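Long-range contact in 3-methyladenine DNA glycosylase (Helicobacter pylori, PDB 1PU6), which excises alkylated bases such as 3-methyladenine from DNA, opening the base excision repair of such lesions: residues G177-L182 / Q197-F202. Sequence-based numbering, arbitrary orientation.
Sequences GVQENL and QLYARF
At the rim of the Tyr199 phenol ring, and in its plane, sits a water that lies 2.9 Å from Tyr199 OH and donates to Gln179 OE1 at 2.8 Å, so the two side chains are bridged. The Gln179 amide is turned 60° from that ring; its extended chain crosses the tyrosine at about a right angle, bringing Gln179 CG to 3.7 Å from Tyr199 OH. The same hydroxyl also has a weak hydrogen bond to the carbonyl oxygen of Glu175, one helical turn before Gln179. Val178 approaches the tyrosine ring obliquely, its CB 4.0 Å from Tyr199 CE2, as the two side chains run past each other in opposite directions. It approaches the Phe202 ring obliquely too, tip to tip, with Val178 CG2 3.9 Å from Phe202 CE1. Here the C-terminal part of helix 167-179 packs on helix 195-203 within the all-helical helix-hairpin-helix glycosylase fold; Ala185 of the intervening helix 182-187 touches both Val178 and Leu198. With CG1 anti to the backbone N (chi1 177°), Val178 spreads its methyls: CG1 meets Leu198 CD2 at 4.0 Å while CG2 takes the phenylalanine. Leu198 and Phe202, one turn apart, also rest on Leu8 of helix 4-12. Beyond the packed turn, Asn181 ND2 donates a nearly straight bond (168°) to Gly177 O, in the carbonyl plane, at 2.9 Å.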
ATOM      1  N   GLY A 177      -8.238  -5.983 -16.989  1.00 20.46           N
ATOM      2  CA  GLY A 177      -8.914  -7.279 -17.022  1.00 18.65           C
ATOM      3  C   GLY A 177     -10.097  -7.296 -16.051  1.00 18.22           C
ATOM      4  O   GLY A 177     -11.129  -7.878 -16.337  1.00 19.36           O
ATOM      5  N   VAL A 178      -9.938  -6.639 -14.901  1.00 18.57           N
ATOM      6  CA  VAL A 178     -11.043  -6.541 -13.941  1.00 18.01           C
ATOM      7  C   VAL A 178     -12.145  -5.600 -14.521  1.00 18.81           C
ATOM      8  O   VAL A 178     -13.355  -5.922 -14.498  1.00 18.79           O
ATOM      9  CB  VAL A 178     -10.539  -6.060 -12.564  1.00 18.55           C
ATOM     10  CG1 VAL A 178     -11.724  -5.878 -11.590  1.00 17.73           C
ATOM     11  CG2 VAL A 178      -9.521  -7.062 -11.980  1.00 18.45           C
ATOM     12  N   GLN A 179     -11.745  -4.429 -15.013  1.00 19.85           N
ATOM     13  CA  GLN A 179     -12.726  -3.473 -15.588  1.00 22.10           C
ATOM     14  C   GLN A 179     -13.560  -4.093 -16.709  1.00 22.44           C
ATOM     15  O   GLN A 179     -14.787  -3.857 -16.835  1.00 24.31           O
ATOM     16  CB  GLN A 179     -12.011  -2.236 -16.147  1.00 23.05           C
ATOM     17  CG  GLN A 179     -11.300  -1.386 -15.085  1.00 26.27           C
ATOM     18  CD  GLN A 179     -10.280  -0.352 -15.709  1.00 33.04           C
ATOM     19  OE1 GLN A 179      -9.711   0.455 -14.994  1.00 36.26           O
ATOM     20  NE2 GLN A 179     -10.099  -0.386 -17.048  1.00 36.37           N
ATOM     21  N   GLU A 180     -12.903  -4.851 -17.565  1.00 22.23           N
ATOM     22  CA  GLU A 180     -13.569  -5.470 -18.719  1.00 23.59           C
ATOM     23  C   GLU A 180     -14.545  -6.588 -18.317  1.00 23.39           C
ATOM     24  O   GLU A 180     -15.368  -7.025 -19.139  1.00 24.82           O
ATOM     25  CB  GLU A 180     -12.483  -6.002 -19.684  1.00 25.66           C
ATOM     26  CG  GLU A 180     -11.774  -4.887 -20.471  1.00 31.13           C
ATOM     27  CD  GLU A 180     -10.404  -5.261 -21.045  1.00 39.62           C
ATOM     28  OE1 GLU A 180      -9.689  -4.317 -21.483  1.00 44.12           O
ATOM     29  OE2 GLU A 180     -10.022  -6.464 -21.047  1.00 43.52           O
ATOM     30  N   ASN A 181     -14.449  -7.041 -17.066  1.00 21.98           N
ATOM     31  CA  ASN A 181     -15.211  -8.154 -16.536  1.00 22.03           C
ATOM     32  C   ASN A 181     -15.808  -7.759 -15.166  1.00 21.77           C
ATOM     33  O   ASN A 181     -15.873  -8.573 -14.236  1.00 22.57           O
ATOM     34  CB  ASN A 181     -14.293  -9.372 -16.344  1.00 22.12           C
ATOM     35  CG  ASN A 181     -13.821  -9.956 -17.636  1.00 26.22           C
ATOM     36  OD1 ASN A 181     -14.613 -10.637 -18.339  1.00 26.57           O
ATOM     37  ND2 ASN A 181     -12.564  -9.714 -17.999  1.00 23.31           N
ATOM     38  N   LEU A 182     -16.243  -6.515 -15.057  1.00 21.20           N
ATOM     39  CA  LEU A 182     -16.508  -5.955 -13.766  1.00 21.20           C
ATOM     40  C   LEU A 182     -17.649  -6.694 -13.028  1.00 21.62           C
ATOM     41  O   LEU A 182     -17.513  -7.014 -11.828  1.00 21.51           O
ATOM     42  CB  LEU A 182     -16.828  -4.470 -13.892  1.00 22.83           C
ATOM     43  CG  LEU A 182     -17.073  -3.739 -12.566  1.00 23.03           C
ATOM     44  CD1 LEU A 182     -15.869  -3.824 -11.669  1.00 24.45           C
ATOM     45  CD2 LEU A 182     -17.466  -2.281 -12.907  1.00 27.04           C
ATOM     46  N   GLN A 197     -11.836  -2.266  -2.753  1.00 14.21           N
ATOM     47  CA  GLN A 197     -11.469  -3.374  -1.839  1.00 13.61           C
ATOM     48  C   GLN A 197     -11.041  -4.604  -2.636  1.00 14.19           C
ATOM     49  O   GLN A 197     -10.163  -5.369  -2.185  1.00 13.60           O
ATOM     50  CB  GLN A 197     -12.645  -3.699  -0.927  1.00 13.52           C
ATOM     51  CG  GLN A 197     -12.211  -4.656   0.208  1.00 14.88           C
ATOM     52  CD  GLN A 197     -13.354  -5.011   1.158  1.00 15.80           C
ATOM     53  OE1 GLN A 197     -14.420  -4.366   1.161  1.00 18.67           O
ATOM     54  NE2 GLN A 197     -13.117  -6.010   1.985  1.00 19.15           N
ATOM     55  N   LEU A 198     -11.703  -4.859  -3.776  1.00 13.83           N
ATOM     56  CA  LEU A 198     -11.269  -5.944  -4.640  1.00 13.50           C
ATOM     57  C   LEU A 198      -9.762  -5.776  -5.047  1.00 14.08           C
ATOM     58  O   LEU A 198      -8.978  -6.718  -4.949  1.00 13.16           O
ATOM     59  CB  LEU A 198     -12.188  -6.071  -5.875  1.00 14.54           C
ATOM     60  CG  LEU A 198     -11.919  -7.252  -6.792  1.00 14.99           C
ATOM     61  CD1 LEU A 198     -13.313  -7.599  -7.575  1.00 17.67           C
ATOM     62  CD2 LEU A 198     -10.839  -6.940  -7.798  1.00 18.23           C
ATOM     63  N   TYR A 199      -9.366  -4.575  -5.496  1.00 13.39           N
ATOM     64  CA  TYR A 199      -7.953  -4.375  -5.875  1.00 13.43           C
ATOM     65  C   TYR A 199      -7.008  -4.543  -4.644  1.00 13.27           C
ATOM     66  O   TYR A 199      -5.900  -5.097  -4.773  1.00 13.87           O
ATOM     67  CB  TYR A 199      -7.791  -2.960  -6.462  1.00 13.13           C
ATOM     68  CG  TYR A 199      -8.311  -2.742  -7.858  1.00 14.16           C
ATOM     69  CD1 TYR A 199      -8.746  -1.477  -8.245  1.00 14.98           C
ATOM     70  CD2 TYR A 199      -8.274  -3.736  -8.821  1.00 16.48           C
ATOM     71  CE1 TYR A 199      -9.197  -1.211  -9.534  1.00 17.32           C
ATOM     72  CE2 TYR A 199      -8.725  -3.482 -10.167  1.00 17.86           C
ATOM     73  CZ  TYR A 199      -9.170  -2.201 -10.498  1.00 15.34           C
ATOM     74  OH  TYR A 199      -9.616  -1.901 -11.802  1.00 21.44           O
ATOM     75  N   ALA A 200      -7.464  -4.097  -3.464  1.00 13.07           N
ATOM     76  CA  ALA A 200      -6.680  -4.279  -2.214  1.00 12.93           C
ATOM     77  C   ALA A 200      -6.376  -5.746  -1.987  1.00 13.27           C
ATOM     78  O   ALA A 200      -5.210  -6.138  -1.701  1.00 14.04           O
ATOM     79  CB  ALA A 200      -7.462  -3.675  -1.016  1.00 14.08           C
ATOM     80  N   ARG A 201      -7.410  -6.572  -2.137  1.00 12.64           N
ATOM     81  CA  ARG A 201      -7.253  -8.018  -1.891  1.00 12.56           C
ATOM     82  C   ARG A 201      -6.450  -8.685  -3.024  1.00 13.22           C
ATOM     83  O   ARG A 201      -5.680  -9.616  -2.768  1.00 15.50           O
ATOM     84  CB  ARG A 201      -8.623  -8.656  -1.729  1.00 14.47           C
ATOM     85  CG  ARG A 201      -9.351  -8.236  -0.405  1.00 13.26           C
ATOM     86  CD  ARG A 201     -10.672  -8.858  -0.223  1.00 16.73           C
ATOM     87  NE  ARG A 201     -10.474 -10.317   0.099  1.00 15.63           N
ATOM     88  CZ  ARG A 201     -10.293 -10.796   1.330  1.00 22.17           C
ATOM     89  NH1 ARG A 201     -10.319 -10.033   2.399  1.00 17.73           N
ATOM     90  NH2 ARG A 201     -10.143 -12.139   1.494  1.00 20.20           N
ATOM     91  N   PHE A 202      -6.691  -8.279  -4.275  1.00 13.13           N
ATOM     92  CA  PHE A 202      -6.000  -8.888  -5.427  1.00 12.98           C
ATOM     93  C   PHE A 202      -4.461  -8.709  -5.293  1.00 13.26           C
ATOM     94  O   PHE A 202      -3.669  -9.703  -5.413  1.00 13.63           O
ATOM     95  CB  PHE A 202      -6.575  -8.237  -6.726  1.00 13.13           C
ATOM     96  CG  PHE A 202      -6.192  -8.916  -8.018  1.00 12.43           C
ATOM     97  CD1 PHE A 202      -6.693  -8.369  -9.239  1.00 13.45           C
ATOM     98  CD2 PHE A 202      -5.395 -10.044  -8.090  1.00 13.96           C
ATOM     99  CE1 PHE A 202      -6.371  -8.880 -10.493  1.00 13.96           C
ATOM    100  CE2 PHE A 202      -5.052 -10.635  -9.366  1.00 15.10           C
ATOM    101  CZ  PHE A 202      -5.565 -10.042 -10.577  1.00 12.84           C
TER
HETATM  102  O   HOH W   1     -10.385   0.834 -12.354  1.00 45.16           O